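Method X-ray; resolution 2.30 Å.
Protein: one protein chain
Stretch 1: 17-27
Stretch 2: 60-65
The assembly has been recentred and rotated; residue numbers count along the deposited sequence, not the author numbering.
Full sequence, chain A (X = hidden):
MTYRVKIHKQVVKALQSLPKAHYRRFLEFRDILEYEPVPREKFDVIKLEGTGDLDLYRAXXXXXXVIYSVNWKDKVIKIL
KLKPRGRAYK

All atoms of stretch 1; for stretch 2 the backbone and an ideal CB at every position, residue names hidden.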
ATOM      1  N   SER A  17      -8.704  21.401   9.475  1.00 38.88           N
ATOM      2  CA  SER A  17      -8.583  21.975   8.140  1.00 36.59           C
ATOM      3  C   SER A  17      -9.289  21.082   7.135  1.00 35.38           C
ATOM      4  O   SER A  17      -9.483  21.451   5.981  1.00 33.41           O
ATOM      5  CB  SER A  17      -7.109  22.099   7.749  1.00 36.94           C
ATOM      6  OG  SER A  17      -6.401  22.951   8.630  1.00 35.68           O
ATOM      7  N   LEU A  18      -9.682  19.899   7.586  1.00 35.75           N
ATOM      8  CA  LEU A  18     -10.345  18.946   6.712  1.00 36.00           C
ATOM      9  C   LEU A  18     -11.833  19.159   6.503  1.00 37.14           C
ATOM     10  O   LEU A  18     -12.553  19.616   7.397  1.00 33.23           O
ATOM     11  CB  LEU A  18     -10.130  17.517   7.218  1.00 37.57           C
ATOM     12  CG  LEU A  18      -8.830  16.808   6.828  1.00 40.25           C
ATOM     13  CD1 LEU A  18      -7.635  17.713   7.110  1.00 39.59           C
ATOM     14  CD2 LEU A  18      -8.724  15.493   7.597  1.00 40.03           C
ATOM     15  N   PRO A  19     -12.309  18.821   5.296  1.00 37.20           N
ATOM     16  CA  PRO A  19     -13.715  18.944   4.922  1.00 37.92           C
ATOM     17  C   PRO A  19     -14.505  18.004   5.838  1.00 38.32           C
ATOM     18  O   PRO A  19     -13.983  16.981   6.279  1.00 39.15           O
ATOM     19  CB  PRO A  19     -13.725  18.463   3.473  1.00 36.72           C
ATOM     20  CG  PRO A  19     -12.345  18.790   2.991  1.00 36.20           C
ATOM     21  CD  PRO A  19     -11.500  18.370   4.150  1.00 34.95           C
ATOM     22  N   LYS A  20     -15.750  18.357   6.126  1.00 39.24           N
ATOM     23  CA  LYS A  20     -16.610  17.548   6.982  1.00 41.36           C
ATOM     24  C   LYS A  20     -16.442  16.062   6.618  1.00 42.30           C
ATOM     25  O   LYS A  20     -16.208  15.215   7.486  1.00 41.46           O
ATOM     26  CB  LYS A  20     -18.061  18.005   6.783  1.00 43.40           C
ATOM     27  CG  LYS A  20     -19.039  17.618   7.872  1.00 45.72           C
ATOM     28  CD  LYS A  20     -20.273  18.523   7.818  1.00 48.71           C
ATOM     29  CE  LYS A  20     -21.075  18.364   6.522  1.00 49.61           C
ATOM     30  NZ  LYS A  20     -21.906  17.123   6.494  1.00 51.19           N
ATOM     31  N   ALA A  21     -16.534  15.764   5.326  1.00 41.80           N
ATOM     32  CA  ALA A  21     -16.404  14.403   4.810  1.00 41.18           C
ATOM     33  C   ALA A  21     -15.121  13.690   5.230  1.00 41.55           C
ATOM     34  O   ALA A  21     -15.168  12.547   5.684  1.00 42.07           O
ATOM     35  CB  ALA A  21     -16.497  14.417   3.287  1.00 41.92           C
ATOM     36  N   HIS A  22     -13.978  14.349   5.059  1.00 40.30           N
ATOM     37  CA  HIS A  22     -12.693  13.754   5.421  1.00 39.30           C
ATOM     38  C   HIS A  22     -12.593  13.478   6.919  1.00 38.07           C
ATOM     39  O   HIS A  22     -12.020  12.473   7.346  1.00 37.08           O
ATOM     40  CB  HIS A  22     -11.548  14.673   4.999  1.00 39.58           C
ATOM     41  CG  HIS A  22     -11.363  14.766   3.515  1.00 42.55           C
ATOM     42  ND1 HIS A  22     -12.343  15.257   2.674  1.00 42.91           N
ATOM     43  CD2 HIS A  22     -10.317  14.435   2.730  1.00 41.50           C
ATOM     44  CE1 HIS A  22     -11.896  15.223   1.430  1.00 44.94           C
ATOM     45  NE2 HIS A  22     -10.675  14.731   1.432  1.00 45.11           N
ATOM     46  N   TYR A  23     -13.141  14.385   7.712  1.00 35.70           N
ATOM     47  CA  TYR A  23     -13.116  14.236   9.154  1.00 35.05           C
ATOM     48  C   TYR A  23     -13.896  12.993   9.550  1.00 34.23           C
ATOM     49  O   TYR A  23     -13.466  12.221  10.403  1.00 33.61           O
ATOM     50  CB  TYR A  23     -13.740  15.460   9.811  1.00 35.21           C
ATOM     51  CG  TYR A  23     -13.764  15.383  11.308  1.00 34.14           C
ATOM     52  CD1 TYR A  23     -12.581  15.352  12.036  1.00 34.29           C
ATOM     53  CD2 TYR A  23     -14.973  15.347  12.003  1.00 34.47           C
ATOM     54  CE1 TYR A  23     -12.593  15.288  13.417  1.00 33.92           C
ATOM     55  CE2 TYR A  23     -14.995  15.281  13.386  1.00 34.46           C
ATOM     56  CZ  TYR A  23     -13.797  15.255  14.086  1.00 32.62           C
ATOM     57  OH  TYR A  23     -13.799  15.201  15.458  1.00 35.54           O
ATOM     58  N   ARG A  24     -15.048  12.808   8.915  1.00 35.37           N
ATOM     59  CA  ARG A  24     -15.915  11.664   9.173  1.00 35.74           C
ATOM     60  C   ARG A  24     -15.151  10.359   8.937  1.00 33.99           C
ATOM     61  O   ARG A  24     -15.264   9.404   9.712  1.00 32.90           O
ATOM     62  CB  ARG A  24     -17.131  11.754   8.250  1.00 39.49           C
ATOM     63  CG  ARG A  24     -18.286  10.834   8.588  1.00 41.72           C
ATOM     64  CD  ARG A  24     -19.467  11.159   7.689  1.00 43.63           C
ATOM     65  NE  ARG A  24     -20.040  12.473   7.974  1.00 45.75           N
ATOM     66  CZ  ARG A  24     -20.261  13.414   7.060  1.00 46.98           C
ATOM     67  NH1 ARG A  24     -20.795  14.574   7.420  1.00 45.24           N
ATOM     68  NH2 ARG A  24     -19.935  13.205   5.788  1.00 47.88           N
ATOM     69  N   ARG A  25     -14.354  10.343   7.875  1.00 33.79           N
ATOM     70  CA  ARG A  25     -13.556   9.180   7.495  1.00 34.02           C
ATOM     71  C   ARG A  25     -12.506   8.887   8.568  1.00 31.85           C
ATOM     72  O   ARG A  25     -12.199   7.726   8.874  1.00 29.66           O
ATOM     73  CB  ARG A  25     -12.868   9.452   6.147  1.00 38.60           C
ATOM     74  CG  ARG A  25     -12.634   8.218   5.273  1.00 44.99           C
ATOM     75  CD  ARG A  25     -11.884   8.602   4.001  1.00 49.38           C
ATOM     76  NE  ARG A  25     -12.516   9.731   3.318  1.00 52.11           N
ATOM     77  CZ  ARG A  25     -13.538   9.630   2.474  1.00 54.41           C
ATOM     78  NH1 ARG A  25     -14.051  10.719   1.909  1.00 52.73           N
ATOM     79  NH2 ARG A  25     -14.034   8.440   2.178  1.00 55.49           N
ATOM     80  N   PHE A  26     -11.961   9.953   9.144  1.00 29.54           N
ATOM     81  CA  PHE A  26     -10.956   9.805  10.183  1.00 28.21           C
ATOM     82  C   PHE A  26     -11.574   9.128  11.398  1.00 25.75           C
ATOM     83  O   PHE A  26     -10.963   8.244  11.999  1.00 24.61           O
ATOM     84  CB  PHE A  26     -10.377  11.170  10.572  1.00 26.96           C
ATOM     85  CG  PHE A  26      -9.362  11.096  11.674  1.00 28.72           C
ATOM     86  CD1 PHE A  26      -9.750  11.172  13.007  1.00 31.18           C
ATOM     87  CD2 PHE A  26      -8.021  10.910  11.381  1.00 28.79           C
ATOM     88  CE1 PHE A  26      -8.802  11.060  14.034  1.00 31.69           C
ATOM     89  CE2 PHE A  26      -7.075  10.797  12.395  1.00 29.81           C
ATOM     90  CZ  PHE A  26      -7.465  10.872  13.720  1.00 29.34           C
ATOM     91  N   LEU A  27     -12.784   9.548  11.754  1.00 24.47           N
ATOM     92  CA  LEU A  27     -13.478   8.964  12.890  1.00 26.46           C
ATOM     93  C   LEU A  27     -13.766   7.482  12.639  1.00 26.03           C
ATOM     94  O   LEU A  27     -13.731   6.684  13.573  1.00 25.87           O
ATOM     95  CB  LEU A  27     -14.784   9.714  13.170  1.00 27.33           C
ATOM     96  CG  LEU A  27     -14.699  11.172  13.644  1.00 27.22           C
ATOM     97  CD1 LEU A  27     -16.086  11.658  14.021  1.00 25.93           C
ATOM     98  CD2 LEU A  27     -13.781  11.284  14.853  1.00 26.12           C
ATOM     99  N   UNK A  60      -3.649   5.066   4.596  1.00 34.56           N
ATOM    100  CA  UNK A  60      -4.083   5.977   3.554  1.00 35.98           C
ATOM    101  C   UNK A  60      -5.598   6.179   3.679  1.00 36.74           C
ATOM    102  O   UNK A  60      -6.381   5.222   3.613  1.00 33.20           O
ATOM    103  CB  UNK A  60      -3.707   5.445   2.170  1.00 35.98           C
ATOM    104  N   UNK A  61      -6.008   7.425   3.893  1.00 36.80           N
ATOM    105  CA  UNK A  61      -7.424   7.726   4.020  1.00 39.14           C
ATOM    106  C   UNK A  61      -7.963   8.403   2.766  1.00 41.12           C
ATOM    107  O   UNK A  61      -9.095   8.880   2.742  1.00 43.78           O
ATOM    108  CB  UNK A  61      -7.669   8.612   5.243  1.00 39.14           C
ATOM    109  N   UNK A  62      -7.149   8.431   1.716  1.00 43.50           N
ATOM    110  CA  UNK A  62      -7.569   9.059   0.475  1.00 43.13           C
ATOM    111  C   UNK A  62      -6.731  10.282   0.150  1.00 43.63           C
ATOM    112  O   UNK A  62      -5.594  10.159  -0.314  1.00 43.84           O
ATOM    113  CB  UNK A  62      -9.047   9.446   0.553  1.00 43.13           C
ATOM    114  N   UNK A  63      -7.282  11.462   0.412  1.00 43.11           N
ATOM    115  CA  UNK A  63      -6.583  12.711   0.135  1.00 42.98           C
ATOM    116  C   UNK A  63      -5.369  12.943   1.027  1.00 43.20           C
ATOM    117  O   UNK A  63      -4.590  13.872   0.798  1.00 45.38           O
ATOM    118  CB  UNK A  63      -7.553  13.884   0.288  1.00 42.98           C
ATOM    119  N   UNK A  64      -5.200  12.102   2.041  1.00 40.48           N
ATOM    120  CA  UNK A  64      -4.068  12.251   2.941  1.00 38.32           C
ATOM    121  C   UNK A  64      -3.678  10.927   3.584  1.00 36.68           C
ATOM    122  O   UNK A  64      -4.377   9.927   3.439  1.00 35.70           O
ATOM    123  CB  UNK A  64      -4.390  13.283   4.024  1.00 38.32           C
ATOM    124  N   UNK A  65      -2.550  10.934   4.281  1.00 36.34           N
ATOM    125  CA  UNK A  65      -2.041   9.743   4.951  1.00 37.51           C
ATOM    126  C   UNK A  65      -1.841   9.989   6.444  1.00 36.07           C
ATOM    127  O   UNK A  65      -1.495  11.101   6.860  1.00 34.77           O
ATOM    128  CB  UNK A  65      -0.725   9.297   4.311  1.00 37.51           C
TER

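Stretch 1 presents a helix from Lys 20 onward, preceded by Pro 19 at the N-cap, and the side it turns to stretch 2 carries Leu 18, His 22, Arg 25 and Phe 26. The two backbones come nearest at Arg 25 and position 61, whose CA atoms are 7.2 Å apart.

At position 60 the ideal CB has no atom of stretch 1 within 5.5 Å, and the extended backbone (phi/psi -109/120) would suit almost any residue. The deposited residue is Arg 60, whose guanidinium is hydrogen-bonded elsewhere in the structure.

At position 61 the CA-to-CB bond points toward the helix, and the ideal CB lies 4.4 Å from CD of Arg 25, with the backbone and ring of Phe 26 further along. The aliphatic part of Arg 25 and the ring of Phe 26 favour an apolar residue of middle size; leucine, isoleucine, valine or methionine would be reasonable. The deposited residue is Leu 61, with chi1 in m and chi2 in p. CD2 of Leu 61 packs 3.9 Å from CA of Phe 26 and 4.2 Å from CD2 of the Phe 26 ring, while O of Leu 61 lies 3.1 Å from CD of Arg 25.

Position 62 is decided by its own backbone. At phi/psi 115/-102 a CB would be jammed against the carbonyl O of the preceding residue, which by itself calls for glycine. The ideal CB would stand 4.4 Å from NE of Arg 25, but stretch 1 does not set the choice. The deposited residue is Gly 62.

At position 63 the CA-to-CB bond again points toward stretch 1, and the ideal CB is 3.4 Å from NE2 of His 22. An imidazole nitrogen so close invites a short polar side chain: aspartate, asparagine or serine would be plausible. The deposited residue is Asp 63. NE2 of His 22 donates to OD1 of Asp 63 in a very short hydrogen bond of 2.4 Å, with an N-H...acceptor angle of 162°; the carboxylate oxygen sits at the edge of the imidazole ring, near its plane.

For position 64 the ideal CB has nothing of stretch 1 within 5.5 Å, yet CA-to-CB points toward it. Only a long side chain could cross the gap to Leu 18, His 22 and Phe 26, and an aromatic or long aliphatic residue would fit; a polar tip could use the carbonyl O of His 22. The deposited residue is Tyr 64, with chi1 in p. CD2 of Leu 18 packs 3.6 Å from CZ of Tyr 64, and OH of Tyr 64 lies 3.6 Å from CB of Phe 26. OH of Tyr 64 also donates a weak hydrogen bond, 3.4 Å long, to O of His 22, an acceptor already used by the helix through N of Phe 26.

Position 65 is out of reach, so stretch 1 sets no preference; the deposited residue is Arg 65, hydrogen-bonded elsewhere.

Stretch 2 (60-65) RLGDYR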
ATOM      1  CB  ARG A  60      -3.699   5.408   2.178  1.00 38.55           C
ATOM      2  CG  ARG A  60      -3.887   6.376   1.019  1.00 44.28           C
ATOM      3  CD  ARG A  60      -3.333   5.811  -0.284  1.00 47.46           C
ATOM      4  NE  ARG A  60      -1.871   5.764  -0.296  1.00 51.53           N
ATOM      5  CZ  ARG A  60      -1.082   6.837  -0.286  1.00 52.49           C
ATOM      6  NH1 ARG A  60       0.237   6.692  -0.303  1.00 51.29           N
ATOM      7  NH2 ARG A  60      -1.607   8.059  -0.262  1.00 53.72           N
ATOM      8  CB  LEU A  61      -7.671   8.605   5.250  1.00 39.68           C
ATOM      9  CG  LEU A  61      -7.808   7.871   6.593  1.00 39.95           C
ATOM     10  CD1 LEU A  61      -6.524   7.127   6.935  1.00 39.12           C
ATOM     11  CD2 LEU A  61      -8.146   8.872   7.677  1.00 38.55           C
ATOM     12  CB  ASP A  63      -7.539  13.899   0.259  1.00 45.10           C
ATOM     13  CG  ASP A  63      -8.702  13.815  -0.713  1.00 44.72           C
ATOM     14  OD1 ASP A  63      -9.582  14.699  -0.681  1.00 45.05           O
ATOM     15  OD2 ASP A  63      -8.743  12.863  -1.509  1.00 45.72           O
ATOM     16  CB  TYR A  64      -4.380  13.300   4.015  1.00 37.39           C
ATOM     17  CG  TYR A  64      -5.512  12.927   4.945  1.00 37.10           C
ATOM     18  CD1 TYR A  64      -5.256  12.367   6.199  1.00 36.78           C
ATOM     19  CD2 TYR A  64      -6.844  13.128   4.569  1.00 36.24           C
ATOM     20  CE1 TYR A  64      -6.303  12.014   7.062  1.00 35.66           C
ATOM     21  CE2 TYR A  64      -7.895  12.776   5.421  1.00 36.00           C
ATOM     22  CZ  TYR A  64      -7.617  12.221   6.664  1.00 36.37           C
ATOM     23  OH  TYR A  64      -8.656  11.859   7.496  1.00 37.04           O
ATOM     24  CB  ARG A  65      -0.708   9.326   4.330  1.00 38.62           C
ATOM     25  CG  ARG A  65      -0.802   8.858   2.883  1.00 40.75           C
ATOM     26  CD  ARG A  65       0.579   8.744   2.265  1.00 41.18           C
ATOM     27  NE  ARG A  65       1.188  10.059   2.091  1.00 45.38           N
ATOM     28  CZ  ARG A  65       2.494  10.274   1.974  1.00 47.01           C
ATOM     29  NH1 ARG A  65       2.949  11.511   1.816  1.00 48.65           N
ATOM     30  NH2 ARG A  65       3.343   9.257   2.030  1.00 46.08           N
TER
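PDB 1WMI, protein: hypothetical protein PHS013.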